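Local atomic coordinates of thiaminase-I (Naegleria gruberi, PDB entry 4HCW), a protein that belongs to the thiaminase I family and has a two-lobed alpha/beta architecture that resembles the periplasmic binding proteins. Residues I148-V153 / S158-G163; L164-L169 / S182-S187; V249-T254 / P258-D263. All coordinates share one frame; numbering follows the deposited sequence.

Contact 1 of 3, residues I148-V153 / S158-G163; sequences IVYPDV and SFTVFG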
ATOM      1  N   ILE A 148       9.166 -14.529 -14.015  1.00 72.34           N
ATOM      2  CA  ILE A 148       8.197 -13.808 -13.197  1.00 72.34           C
ATOM      3  C   ILE A 148       7.734 -12.534 -13.903  1.00 72.34           C
ATOM      4  O   ILE A 148       8.474 -11.955 -14.696  1.00 72.34           O
ATOM      5  CB  ILE A 148       8.807 -13.438 -11.826  1.00 82.84           C
ATOM      6  CG1 ILE A 148       9.552 -14.634 -11.233  1.00 82.84           C
ATOM      7  CG2 ILE A 148       7.735 -12.954 -10.859  1.00 82.84           C
ATOM      8  CD1 ILE A 148      10.169 -14.358  -9.881  1.00 82.84           C
ATOM      9  N   VAL A 149       6.502 -12.114 -13.629  1.00 91.64           N
ATOM     10  CA  VAL A 149       6.010 -10.828 -14.112  1.00 91.64           C
ATOM     11  C   VAL A 149       5.961  -9.819 -12.971  1.00 91.64           C
ATOM     12  O   VAL A 149       5.266 -10.019 -11.975  1.00 91.64           O
ATOM     13  CB  VAL A 149       4.614 -10.942 -14.752  1.00 68.83           C
ATOM     14  CG1 VAL A 149       4.040  -9.559 -15.016  1.00 68.83           C
ATOM     15  CG2 VAL A 149       4.689 -11.738 -16.041  1.00 68.83           C
ATOM     16  N   TYR A 150       6.710  -8.732 -13.125  1.00 74.60           N
ATOM     17  CA  TYR A 150       6.815  -7.712 -12.094  1.00 74.60           C
ATOM     18  C   TYR A 150       6.970  -6.362 -12.786  1.00 74.60           C
ATOM     19  O   TYR A 150       8.084  -5.860 -12.931  1.00 74.60           O
ATOM     20  CB  TYR A 150       8.024  -8.007 -11.204  1.00 63.52           C
ATOM     21  CG  TYR A 150       7.987  -7.385  -9.823  1.00 63.52           C
ATOM     22  CD1 TYR A 150       7.190  -6.280  -9.551  1.00 63.52           C
ATOM     23  CD2 TYR A 150       8.760  -7.905  -8.792  1.00 63.52           C
ATOM     24  CE1 TYR A 150       7.164  -5.713  -8.290  1.00 63.52           C
ATOM     25  CE2 TYR A 150       8.741  -7.342  -7.530  1.00 63.52           C
ATOM     26  CZ  TYR A 150       7.941  -6.248  -7.283  1.00 63.52           C
ATOM     27  OH  TYR A 150       7.918  -5.688  -6.027  1.00 63.52           O
ATOM     28  N   PRO A 151       5.842  -5.774 -13.217  1.00 73.96           N
ATOM     29  CA  PRO A 151       5.785  -4.570 -14.059  1.00 73.96           C
ATOM     30  C   PRO A 151       6.560  -3.378 -13.503  1.00 73.96           C
ATOM     31  O   PRO A 151       7.231  -2.686 -14.269  1.00 73.96           O
ATOM     32  CB  PRO A 151       4.289  -4.249 -14.107  1.00 54.70           C
ATOM     33  CG  PRO A 151       3.618  -5.554 -13.861  1.00 54.70           C
ATOM     34  CD  PRO A 151       4.494  -6.265 -12.877  1.00 54.70           C
ATOM     35  N   ASP A 152       6.466  -3.139 -12.199  1.00 76.89           N
ATOM     36  CA  ASP A 152       7.147  -2.002 -11.589  1.00 76.89           C
ATOM     37  C   ASP A 152       8.670  -2.137 -11.640  1.00 76.89           C
ATOM     38  O   ASP A 152       9.380  -1.152 -11.838  1.00 76.89           O
ATOM     39  CB  ASP A 152       6.675  -1.791 -10.149  1.00 80.61           C
ATOM     40  CG  ASP A 152       5.288  -1.182 -10.074  1.00 80.61           C
ATOM     41  OD1 ASP A 152       4.880  -0.507 -11.043  1.00 80.61           O
ATOM     42  OD2 ASP A 152       4.608  -1.372  -9.044  1.00 80.61           O
ATOM     43  N   VAL A 153       9.166  -3.358 -11.465  1.00 69.83           N
ATOM     44  CA  VAL A 153      10.600  -3.615 -11.542  1.00 69.83           C
ATOM     45  C   VAL A 153      11.077  -3.572 -12.990  1.00 69.83           C
ATOM     46  O   VAL A 153      12.144  -3.035 -13.290  1.00 69.83           O
ATOM     47  CB  VAL A 153      10.963  -4.976 -10.922  1.00 56.63           C
ATOM     48  CG1 VAL A 153      12.451  -5.252 -11.066  1.00 56.63           C
ATOM     49  CG2 VAL A 153      10.557  -5.006  -9.465  1.00 56.63           C
ATOM     50  N   SER A 158      10.311   4.704  -9.835  1.00 55.40           N
ATOM     51  CA  SER A 158      11.091   5.376  -8.800  1.00 55.40           C
ATOM     52  C   SER A 158      10.744   4.876  -7.402  1.00 55.40           C
ATOM     53  O   SER A 158      11.628   4.607  -6.589  1.00 55.40           O
ATOM     54  CB  SER A 158      10.884   6.891  -8.877  1.00 83.18           C
ATOM     55  OG  SER A 158      11.223   7.389 -10.159  1.00 83.18           O
ATOM     56  N   PHE A 159       9.448   4.741  -7.140  1.00 57.08           N
ATOM     57  CA  PHE A 159       8.963   4.318  -5.834  1.00 57.08           C
ATOM     58  C   PHE A 159       9.304   2.855  -5.555  1.00 57.08           C
ATOM     59  O   PHE A 159       9.463   2.454  -4.402  1.00 57.08           O
ATOM     60  CB  PHE A 159       7.452   4.539  -5.747  1.00 70.24           C
ATOM     61  CG  PHE A 159       6.906   4.471  -4.352  1.00 70.24           C
ATOM     62  CD1 PHE A 159       7.033   5.551  -3.494  1.00 70.24           C
ATOM     63  CD2 PHE A 159       6.259   3.333  -3.902  1.00 70.24           C
ATOM     64  CE1 PHE A 159       6.529   5.494  -2.209  1.00 70.24           C
ATOM     65  CE2 PHE A 159       5.752   3.270  -2.617  1.00 70.24           C
ATOM     66  CZ  PHE A 159       5.886   4.352  -1.769  1.00 70.24           C
ATOM     67  N   THR A 160       9.420   2.065  -6.617  1.00 74.52           N
ATOM     68  CA  THR A 160       9.729   0.644  -6.485  1.00 74.52           C
ATOM     69  C   THR A 160      11.237   0.409  -6.415  1.00 74.52           C
ATOM     70  O   THR A 160      11.709  -0.417  -5.631  1.00 74.52           O
ATOM     71  CB  THR A 160       9.127  -0.172  -7.645  1.00 91.44           C
ATOM     72  OG1 THR A 160       7.723   0.098  -7.741  1.00 91.44           O
ATOM     73  CG2 THR A 160       9.339  -1.661  -7.419  1.00 91.44           C
ATOM     74  N   VAL A 161      11.985   1.138  -7.238  1.00 59.43           N
ATOM     75  CA  VAL A 161      13.441   1.075  -7.215  1.00 59.43           C
ATOM     76  C   VAL A 161      13.962   1.479  -5.841  1.00 59.43           C
ATOM     77  O   VAL A 161      14.822   0.808  -5.267  1.00 59.43           O
ATOM     78  CB  VAL A 161      14.062   1.994  -8.285  1.00 53.98           C
ATOM     79  CG1 VAL A 161      15.563   2.131  -8.072  1.00 53.98           C
ATOM     80  CG2 VAL A 161      13.759   1.468  -9.679  1.00 53.98           C
ATOM     81  N   PHE A 162      13.426   2.577  -5.318  1.00 62.08           N
ATOM     82  CA  PHE A 162      13.777   3.052  -3.985  1.00 62.08           C
ATOM     83  C   PHE A 162      13.385   2.043  -2.908  1.00 62.08           C
ATOM     84  O   PHE A 162      14.144   1.793  -1.973  1.00 62.08           O
ATOM     85  CB  PHE A 162      13.105   4.401  -3.711  1.00 70.74           C
ATOM     86  CG  PHE A 162      13.170   4.834  -2.272  1.00 70.74           C
ATOM     87  CD1 PHE A 162      14.317   5.415  -1.761  1.00 70.74           C
ATOM     88  CD2 PHE A 162      12.078   4.668  -1.433  1.00 70.74           C
ATOM     89  CE1 PHE A 162      14.380   5.815  -0.440  1.00 70.74           C
ATOM     90  CE2 PHE A 162      12.135   5.066  -0.111  1.00 70.74           C
ATOM     91  CZ  PHE A 162      13.287   5.640   0.387  1.00 70.74           C
ATOM     92  N   GLY A 163      12.196   1.466  -3.051  1.00 65.71           N
ATOM     93  CA  GLY A 163      11.663   0.546  -2.062  1.00 65.71           C
ATOM     94  C   GLY A 163      12.441  -0.749  -1.938  1.00 65.71           C
ATOM     95  O   GLY A 163      12.864  -1.121  -0.843  1.00 65.71           O
TER
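D152, which meets T160 across this contact, is also one of two residues that hold the hydroxyl of S155: S155 OG makes a hydrogen bond to P151 O and a weak one to D152 O, two carbonyl oxygens of the first turn of helix 151-155. The carboxylate of D152 is used locally too, with OD1 in a weak hydrogen bond to S157 OG. What D152 offers T160 is mainly its methylene. CB lies 3.2 Å from T160 OG1 and 3.8 Å from T160 CG2, and the two side chains cross at about a right angle. No hydrogen bond spans the two segments.

The join is the turn between consecutive helices, 151-155 and 158-169, inside the thiaminase I-like region. Y150 occupies the N-cap position of the first helix, and its backbone O takes a weak bond from V153 N.

T160 swings its methyl anti to its own backbone N, with OG1 beside that N (chi1 -54°), and this sends CG2 to V153 CG2, 4.1 Å away. The same V153 methyl sits over the centre of the Y150 ring, 3.3 Å above its plane, a CH-pi arrangement three residues on from the N-cap. It touches both the ring and the threonine, from directions about a right angle apart. Y150 OH comes no nearer than 4.5 Å to T160 CG2, a loose approach at the margin. Behind V153, Y199 and L203 of helix 193-203 continue the apolar packing, and Y199 reaches V161 of the second helix as well.

Contact 2 of 3, residues L164-L169 / S182-S187; sequences LYQQLL and SDLPQS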
ATOM      1  N   LEU A 164      12.629  -1.438  -3.060  1.00 74.11           N
ATOM      2  CA  LEU A 164      13.306  -2.732  -3.061  1.00 74.11           C
ATOM      3  C   LEU A 164      14.745  -2.640  -2.565  1.00 74.11           C
ATOM      4  O   LEU A 164      15.227  -3.542  -1.882  1.00 74.11           O
ATOM      5  CB  LEU A 164      13.273  -3.360  -4.453  1.00 98.85           C
ATOM      6  CG  LEU A 164      11.901  -3.801  -4.961  1.00 98.85           C
ATOM      7  CD1 LEU A 164      12.049  -4.556  -6.265  1.00 98.85           C
ATOM      8  CD2 LEU A 164      11.189  -4.654  -3.923  1.00 98.85           C
ATOM      9  N   TYR A 165      15.424  -1.552  -2.914  1.00 76.50           N
ATOM     10  CA  TYR A 165      16.795  -1.340  -2.472  1.00 76.50           C
ATOM     11  C   TYR A 165      16.865  -1.266  -0.951  1.00 76.50           C
ATOM     12  O   TYR A 165      17.712  -1.907  -0.330  1.00 76.50           O
ATOM     13  CB  TYR A 165      17.378  -0.066  -3.091  1.00 80.76           C
ATOM     14  CG  TYR A 165      18.791   0.243  -2.642  1.00 80.76           C
ATOM     15  CD1 TYR A 165      19.885  -0.328  -3.282  1.00 80.76           C
ATOM     16  CD2 TYR A 165      19.031   1.107  -1.579  1.00 80.76           C
ATOM     17  CE1 TYR A 165      21.179  -0.050  -2.873  1.00 80.76           C
ATOM     18  CE2 TYR A 165      20.319   1.389  -1.164  1.00 80.76           C
ATOM     19  CZ  TYR A 165      21.389   0.810  -1.814  1.00 80.76           C
ATOM     20  OH  TYR A 165      22.671   1.093  -1.401  1.00 80.76           O
ATOM     21  N   GLN A 166      15.965  -0.491  -0.358  1.00 69.90           N
ATOM     22  CA  GLN A 166      15.947  -0.313   1.089  1.00 69.90           C
ATOM     23  C   GLN A 166      15.475  -1.570   1.815  1.00 69.90           C
ATOM     24  O   GLN A 166      15.893  -1.836   2.941  1.00 69.90           O
ATOM     25  CB  GLN A 166      15.073   0.884   1.473  1.00 79.38           C
ATOM     26  CG  GLN A 166      15.567   2.212   0.921  1.00 79.38           C
ATOM     27  CD  GLN A 166      16.912   2.620   1.491  1.00 79.38           C
ATOM     28  OE1 GLN A 166      17.281   2.217   2.595  1.00 79.38           O
ATOM     29  NE2 GLN A 166      17.655   3.422   0.738  1.00 79.38           N
ATOM     30  N   GLN A 167      14.606  -2.339   1.169  1.00 93.05           N
ATOM     31  CA  GLN A 167      14.120  -3.584   1.757  1.00 93.05           C
ATOM     32  C   GLN A 167      15.226  -4.634   1.800  1.00 93.05           C
ATOM     33  O   GLN A 167      15.375  -5.351   2.790  1.00 93.05           O
ATOM     34  CB  GLN A 167      12.913  -4.119   0.985  1.00 96.93           C
ATOM     35  CG  GLN A 167      11.653  -3.286   1.126  1.00 96.93           C
ATOM     36  CD  GLN A 167      10.460  -3.919   0.437  1.00 96.93           C
ATOM     37  OE1 GLN A 167      10.348  -5.143   0.365  1.00 96.93           O
ATOM     38  NE2 GLN A 167       9.564  -3.086  -0.080  1.00 96.93           N
ATOM     39  N   LEU A 168      15.996  -4.720   0.720  1.00 87.36           N
ATOM     40  CA  LEU A 168      17.130  -5.633   0.653  1.00 87.36           C
ATOM     41  C   LEU A 168      18.225  -5.195   1.621  1.00 87.36           C
ATOM     42  O   LEU A 168      18.932  -6.026   2.192  1.00 87.36           O
ATOM     43  CB  LEU A 168      17.697  -5.678  -0.767  1.00 64.44           C
ATOM     44  CG  LEU A 168      16.849  -6.302  -1.876  1.00 64.44           C
ATOM     45  CD1 LEU A 168      17.321  -5.823  -3.240  1.00 64.44           C
ATOM     46  CD2 LEU A 168      16.907  -7.814  -1.802  1.00 64.44           C
ATOM     47  N   LEU A 169      18.352  -3.885   1.801  1.00 75.05           N
ATOM     48  CA  LEU A 169      19.422  -3.316   2.614  1.00 75.05           C
ATOM     49  C   LEU A 169      19.138  -3.395   4.112  1.00 75.05           C
ATOM     50  O   LEU A 169      19.707  -4.233   4.813  1.00 75.05           O
ATOM     51  CB  LEU A 169      19.685  -1.864   2.203  1.00 71.85           C
ATOM     52  CG  LEU A 169      20.798  -1.112   2.936  1.00 71.85           C
ATOM     53  CD1 LEU A 169      22.128  -1.836   2.792  1.00 71.85           C
ATOM     54  CD2 LEU A 169      20.901   0.316   2.421  1.00 71.85           C
ATOM     55  N   SER A 182      20.132  10.575   5.381  1.00 90.93           N
ATOM     56  CA  SER A 182      21.554  10.272   5.479  1.00 90.93           C
ATOM     57  C   SER A 182      21.823   8.777   5.309  1.00 90.93           C
ATOM     58  O   SER A 182      22.885   8.282   5.685  1.00 90.93           O
ATOM     59  CB  SER A 182      22.118  10.764   6.814  1.00116.58           C
ATOM     60  OG  SER A 182      21.395  10.219   7.904  1.00116.58           O
ATOM     61  N   ASP A 183      20.854   8.066   4.742  1.00 81.54           N
ATOM     62  CA  ASP A 183      20.992   6.639   4.477  1.00 81.54           C
ATOM     63  C   ASP A 183      20.793   6.350   2.992  1.00 81.54           C
ATOM     64  O   ASP A 183      20.834   5.197   2.564  1.00 81.54           O
ATOM     65  CB  ASP A 183      19.982   5.837   5.301  1.00118.41           C
ATOM     66  CG  ASP A 183      20.262   5.900   6.789  1.00118.41           C
ATOM     67  OD1 ASP A 183      21.450   5.945   7.173  1.00118.41           O
ATOM     68  OD2 ASP A 183      19.292   5.903   7.577  1.00118.41           O
ATOM     69  N   LEU A 184      20.577   7.406   2.215  1.00 82.61           N
ATOM     70  CA  LEU A 184      20.333   7.270   0.785  1.00 82.61           C
ATOM     71  C   LEU A 184      21.593   7.562  -0.023  1.00 82.61           C
ATOM     72  O   LEU A 184      22.301   8.531   0.257  1.00 82.61           O
ATOM     73  CB  LEU A 184      19.212   8.215   0.344  1.00 86.52           C
ATOM     74  CG  LEU A 184      17.914   8.185   1.153  1.00 86.52           C
ATOM     75  CD1 LEU A 184      16.877   9.108   0.528  1.00 86.52           C
ATOM     76  CD2 LEU A 184      17.377   6.769   1.270  1.00 86.52           C
ATOM     77  N   PRO A 185      21.877   6.717  -1.028  1.00 78.91           N
ATOM     78  CA  PRO A 185      23.001   6.911  -1.950  1.00 78.91           C
ATOM     79  C   PRO A 185      22.919   8.269  -2.638  1.00 78.91           C
ATOM     80  O   PRO A 185      21.906   8.582  -3.262  1.00 78.91           O
ATOM     81  CB  PRO A 185      22.806   5.790  -2.973  1.00 91.32           C
ATOM     82  CG  PRO A 185      22.080   4.729  -2.225  1.00 91.32           C
ATOM     83  CD  PRO A 185      21.155   5.460  -1.296  1.00 91.32           C
ATOM     84  N   GLN A 186      23.977   9.063  -2.521  1.00 63.21           N
ATOM     85  CA  GLN A 186      23.955  10.438  -3.006  1.00 63.21           C
ATOM     86  C   GLN A 186      24.656  10.590  -4.354  1.00 63.21           C
ATOM     87  O   GLN A 186      24.307  11.466  -5.149  1.00 63.21           O
ATOM     88  CB  GLN A 186      24.597  11.369  -1.975  1.00110.84           C
ATOM     89  CG  GLN A 186      24.106  12.804  -2.039  1.00110.84           C
ATOM     90  CD  GLN A 186      22.667  12.945  -1.584  1.00110.84           C
ATOM     91  OE1 GLN A 186      22.147  12.096  -0.860  1.00110.84           O
ATOM     92  NE2 GLN A 186      22.014  14.020  -2.009  1.00110.84           N
ATOM     93  N   SER A 187      25.641   9.736  -4.609  1.00131.42           N
ATOM     94  CA  SER A 187      26.436   9.831  -5.828  1.00131.42           C
ATOM     95  C   SER A 187      26.393   8.544  -6.642  1.00131.42           C
ATOM     96  O   SER A 187      25.770   8.486  -7.702  1.00131.42           O
ATOM     97  CB  SER A 187      27.886  10.177  -5.489  1.00128.47           C
ATOM     98  OG  SER A 187      27.969  11.408  -4.792  1.00128.47           O
TER
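Q166 and L184 bring the two backbones to their nearest point, with 8.8 Å between Q166 CA and L184 CA, too wide for main-chain atoms to meet, so side chains bridge the space. Residues 164-169 are the last turns of helix 158-169, held by regular bonds such as L168 N to L164 O; residues 182-187 form no regular helix or strand, and the chain is extended at L184 and P185.

Y165 points toward the loop. Its ring leaves the helix anti to the backbone N (chi1 178°) and slides past the P185 ring, the two side chains pointing in opposite directions. Proline CG does the touching, 3.9 Å from Y165 CE2 and 3.8 Å from Y165 OH, approaching the aromatic ring obliquely. The phenol oxygen has its polar partner in the same loop, further on, where N192 N hydrogen-bonds to Y165 OH.

Q166 begins pointing past the loop, but a bend at chi2 (-65°) brings its amide round. NE2 ends at the edge of the Y165 ring, in its plane, and packs on a methyl: NE2 to L184 CD2 is 3.4 Å. The glutamine and leucine chains cross at about a right angle. D183 O, at 4.1 Å from Q166 NE2, is too distant for a hydrogen bond.

P185 also rests on C349 and L353 of helix 343-353, and L184 on E345 of that helix, while L353 touches Y165. The arrangement is helix-against-loop packing: the connection between strand 176-179 and helix 193-203 packs on helix 158-169, and helix 343-353 lies against both.

Contact 3 of 3, residues V249-T254 / P258-D263; sequences VQLIGT and PYVYTD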
ATOM      1  N   VAL A 249      -2.360 -16.424  -3.672  1.00 74.67           N
ATOM      2  CA  VAL A 249      -1.725 -15.153  -3.353  1.00 74.67           C
ATOM      3  C   VAL A 249      -1.111 -15.208  -1.954  1.00 74.67           C
ATOM      4  O   VAL A 249      -1.747 -15.670  -1.004  1.00 74.67           O
ATOM      5  CB  VAL A 249      -2.728 -13.978  -3.468  1.00 92.06           C
ATOM      6  CG1 VAL A 249      -4.002 -14.273  -2.688  1.00 92.06           C
ATOM      7  CG2 VAL A 249      -2.095 -12.680  -3.005  1.00 92.06           C
ATOM      8  N   GLN A 250       0.133 -14.754  -1.832  1.00 78.74           N
ATOM      9  CA  GLN A 250       0.850 -14.842  -0.563  1.00 78.74           C
ATOM     10  C   GLN A 250       1.720 -13.621  -0.286  1.00 78.74           C
ATOM     11  O   GLN A 250       2.013 -12.832  -1.184  1.00 78.74           O
ATOM     12  CB  GLN A 250       1.720 -16.100  -0.532  1.00109.65           C
ATOM     13  CG  GLN A 250       2.766 -16.150  -1.637  1.00109.65           C
ATOM     14  CD  GLN A 250       3.779 -17.258  -1.433  1.00109.65           C
ATOM     15  OE1 GLN A 250       4.233 -17.885  -2.392  1.00109.65           O
ATOM     16  NE2 GLN A 250       4.149 -17.501  -0.180  1.00109.65           N
ATOM     17  N   LEU A 251       2.128 -13.481   0.972  1.00 90.87           N
ATOM     18  CA  LEU A 251       3.073 -12.449   1.371  1.00 90.87           C
ATOM     19  C   LEU A 251       4.497 -12.915   1.118  1.00 90.87           C
ATOM     20  O   LEU A 251       4.981 -13.837   1.776  1.00 90.87           O
ATOM     21  CB  LEU A 251       2.921 -12.124   2.855  1.00 59.56           C
ATOM     22  CG  LEU A 251       1.961 -11.010   3.258  1.00 59.56           C
ATOM     23  CD1 LEU A 251       1.962 -10.857   4.769  1.00 59.56           C
ATOM     24  CD2 LEU A 251       2.355  -9.706   2.583  1.00 59.56           C
ATOM     25  N   ILE A 252       5.168 -12.279   0.167  1.00 96.07           N
ATOM     26  CA  ILE A 252       6.566 -12.585  -0.095  1.00 96.07           C
ATOM     27  C   ILE A 252       7.432 -11.340   0.029  1.00 96.07           C
ATOM     28  O   ILE A 252       7.154 -10.309  -0.584  1.00 96.07           O
ATOM     29  CB  ILE A 252       6.769 -13.204  -1.489  1.00 96.37           C
ATOM     30  CG1 ILE A 252       5.988 -12.414  -2.538  1.00 96.37           C
ATOM     31  CG2 ILE A 252       6.335 -14.660  -1.491  1.00 96.37           C
ATOM     32  CD1 ILE A 252       6.665 -12.365  -3.881  1.00 96.37           C
ATOM     33  N   GLY A 253       8.478 -11.438   0.840  1.00 88.12           N
ATOM     34  CA  GLY A 253       9.452 -10.371   0.928  1.00 88.12           C
ATOM     35  C   GLY A 253      10.377 -10.459  -0.265  1.00 88.12           C
ATOM     36  O   GLY A 253      10.583 -11.541  -0.814  1.00 88.12           O
ATOM     37  N   THR A 254      10.925  -9.324  -0.680  1.00 86.76           N
ATOM     38  CA  THR A 254      11.909  -9.315  -1.754  1.00 86.76           C
ATOM     39  C   THR A 254      13.149 -10.070  -1.283  1.00 86.76           C
ATOM     40  O   THR A 254      13.887 -10.647  -2.082  1.00 86.76           O
ATOM     41  CB  THR A 254      12.265  -7.879  -2.186  1.00 92.74           C
ATOM     42  OG1 THR A 254      13.358  -7.911  -3.111  1.00 92.74           O
ATOM     43  CG2 THR A 254      12.651  -7.043  -0.985  1.00 92.74           C
ATOM     44  N   PRO A 258       8.924  -9.803   4.799  1.00 92.02           N
ATOM     45  CA  PRO A 258       7.870  -9.251   3.942  1.00 92.02           C
ATOM     46  C   PRO A 258       7.536  -7.806   4.306  1.00 92.02           C
ATOM     47  O   PRO A 258       7.440  -7.469   5.486  1.00 92.02           O
ATOM     48  CB  PRO A 258       6.676 -10.160   4.238  1.00 93.26           C
ATOM     49  CG  PRO A 258       6.899 -10.613   5.637  1.00 93.26           C
ATOM     50  CD  PRO A 258       8.387 -10.745   5.797  1.00 93.26           C
ATOM     51  N   TYR A 259       7.363  -6.964   3.292  1.00 80.95           N
ATOM     52  CA  TYR A 259       7.035  -5.559   3.506  1.00 80.95           C
ATOM     53  C   TYR A 259       5.632  -5.229   3.007  1.00 80.95           C
ATOM     54  O   TYR A 259       5.210  -5.706   1.954  1.00 80.95           O
ATOM     55  CB  TYR A 259       8.058  -4.657   2.811  1.00 75.40           C
ATOM     56  CG  TYR A 259       9.318  -4.419   3.614  1.00 75.40           C
ATOM     57  CD1 TYR A 259      10.282  -5.409   3.741  1.00 75.40           C
ATOM     58  CD2 TYR A 259       9.544  -3.199   4.237  1.00 75.40           C
ATOM     59  CE1 TYR A 259      11.435  -5.193   4.474  1.00 75.40           C
ATOM     60  CE2 TYR A 259      10.694  -2.973   4.969  1.00 75.40           C
ATOM     61  CZ  TYR A 259      11.636  -3.973   5.085  1.00 75.40           C
ATOM     62  OH  TYR A 259      12.781  -3.751   5.815  1.00 75.40           O
ATOM     63  N   VAL A 260       4.912  -4.414   3.773  1.00 64.51           N
ATOM     64  CA  VAL A 260       3.592  -3.947   3.362  1.00 64.51           C
ATOM     65  C   VAL A 260       3.491  -2.430   3.453  1.00 64.51           C
ATOM     66  O   VAL A 260       4.263  -1.784   4.164  1.00 64.51           O
ATOM     67  CB  VAL A 260       2.462  -4.563   4.217  1.00 65.64           C
ATOM     68  CG1 VAL A 260       2.547  -6.083   4.216  1.00 65.64           C
ATOM     69  CG2 VAL A 260       2.506  -4.014   5.637  1.00 65.64           C
ATOM     70  N   TYR A 261       2.533  -1.866   2.724  1.00 71.28           N
ATOM     71  CA  TYR A 261       2.245  -0.440   2.793  1.00 71.28           C
ATOM     72  C   TYR A 261       0.894  -0.234   3.468  1.00 71.28           C
ATOM     73  O   TYR A 261      -0.026  -1.029   3.278  1.00 71.28           O
ATOM     74  CB  TYR A 261       2.215   0.175   1.393  1.00 98.87           C
ATOM     75  CG  TYR A 261       3.479  -0.025   0.587  1.00 98.87           C
ATOM     76  CD1 TYR A 261       4.580   0.803   0.766  1.00 98.87           C
ATOM     77  CD2 TYR A 261       3.564  -1.031  -0.367  1.00 98.87           C
ATOM     78  CE1 TYR A 261       5.734   0.627   0.025  1.00 98.87           C
ATOM     79  CE2 TYR A 261       4.715  -1.215  -1.112  1.00 98.87           C
ATOM     80  CZ  TYR A 261       5.796  -0.384  -0.912  1.00 98.87           C
ATOM     81  OH  TYR A 261       6.943  -0.563  -1.652  1.00 98.87           O
ATOM     82  N   THR A 262       0.775   0.827   4.258  1.00 77.86           N
ATOM     83  CA  THR A 262      -0.495   1.151   4.900  1.00 77.86           C
ATOM     84  C   THR A 262      -0.876   2.609   4.680  1.00 77.86           C
ATOM     85  O   THR A 262      -0.091   3.515   4.959  1.00 77.86           O
ATOM     86  CB  THR A 262      -0.468   0.873   6.417  1.00 63.87           C
ATOM     87  OG1 THR A 262       0.511   1.712   7.043  1.00 63.87           O
ATOM     88  CG2 THR A 262      -0.143  -0.587   6.697  1.00 63.87           C
ATOM     89  N   ASP A 263      -2.086   2.829   4.175  1.00 74.75           N
ATOM     90  CA  ASP A 263      -2.624   4.175   4.039  1.00 74.75           C
ATOM     91  C   ASP A 263      -3.353   4.549   5.322  1.00 74.75           C
ATOM     92  O   ASP A 263      -4.158   3.773   5.837  1.00 74.75           O
ATOM     93  CB  ASP A 263      -3.563   4.262   2.838  1.00 82.32           C
ATOM     94  CG  ASP A 263      -2.842   4.055   1.521  1.00 82.32           C
ATOM     95  OD1 ASP A 263      -1.693   4.526   1.394  1.00 82.32           O
ATOM     96  OD2 ASP A 263      -3.421   3.419   0.615  1.00 82.32           O
TER
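The L251 and V260 side chains meet at a slant, each giving one methyl to the other: L251 CD2 lies 4.0 Å from V260 CG1. V260 holds CG1 beside its backbone N, anti to the carbonyl carbon (chi1 -54°), which turns that methyl to the leucine. L251 sets its CB toward the opposite segment, whereas I252, next in the chain, points its own away and touches L123 instead.

Nearer the turn, P258 turns its CB corner to the chain of 251-253: P258 CB is 4.5 Å from L251 CB and 4.1 Å from G253 N. Closest of all are two alpha carbons, G253 CA and P258 CA, 3.6 Å apart; with no side chain on the glycine, the chains draw together there.

No hydrogen bond links the segments, and they are not the arms of a beta hairpin. Strands 248-250 and 260-267 each pair antiparallel with the long strand 110-125, Q250 bonding to L123 and Y261 to C119. Long antiparallel strands running between lobes are a feature of periplasmic-binding-protein-like folds, and 110-125 with 260-267 is consistent with such a crossing.

V333 covers both L251 and V260, and F326 of helix 317-328 adds to L251. The main chain finds its partners outside the pair: K329 NZ hydrogen-bonds to L251 O, while P258 and V260 share backbone bonds with R334.

In the fold
All three contacts are largely buried, but they differ in depth: the centre of contact 3 is about 9 Å from the centre of the chain, those of contacts 1 and 2 about 13 Å and 20 Å. Contacts 1 and 2 use the same helix, 158-169, at successive turns, and they meet directly: F162 packs on L184 and V153 on L164. Contact 3 lies where two strands of the sheet run out into loop, yet T254 and Y259 pack against Q167, and Y261 against F159, so the helix lies beside it. Chemistry follows place: contact 3 is apolar and backbone packing, whereas contacts 1 and 2 mix methyls with polar groups bonded to neighbouring residues.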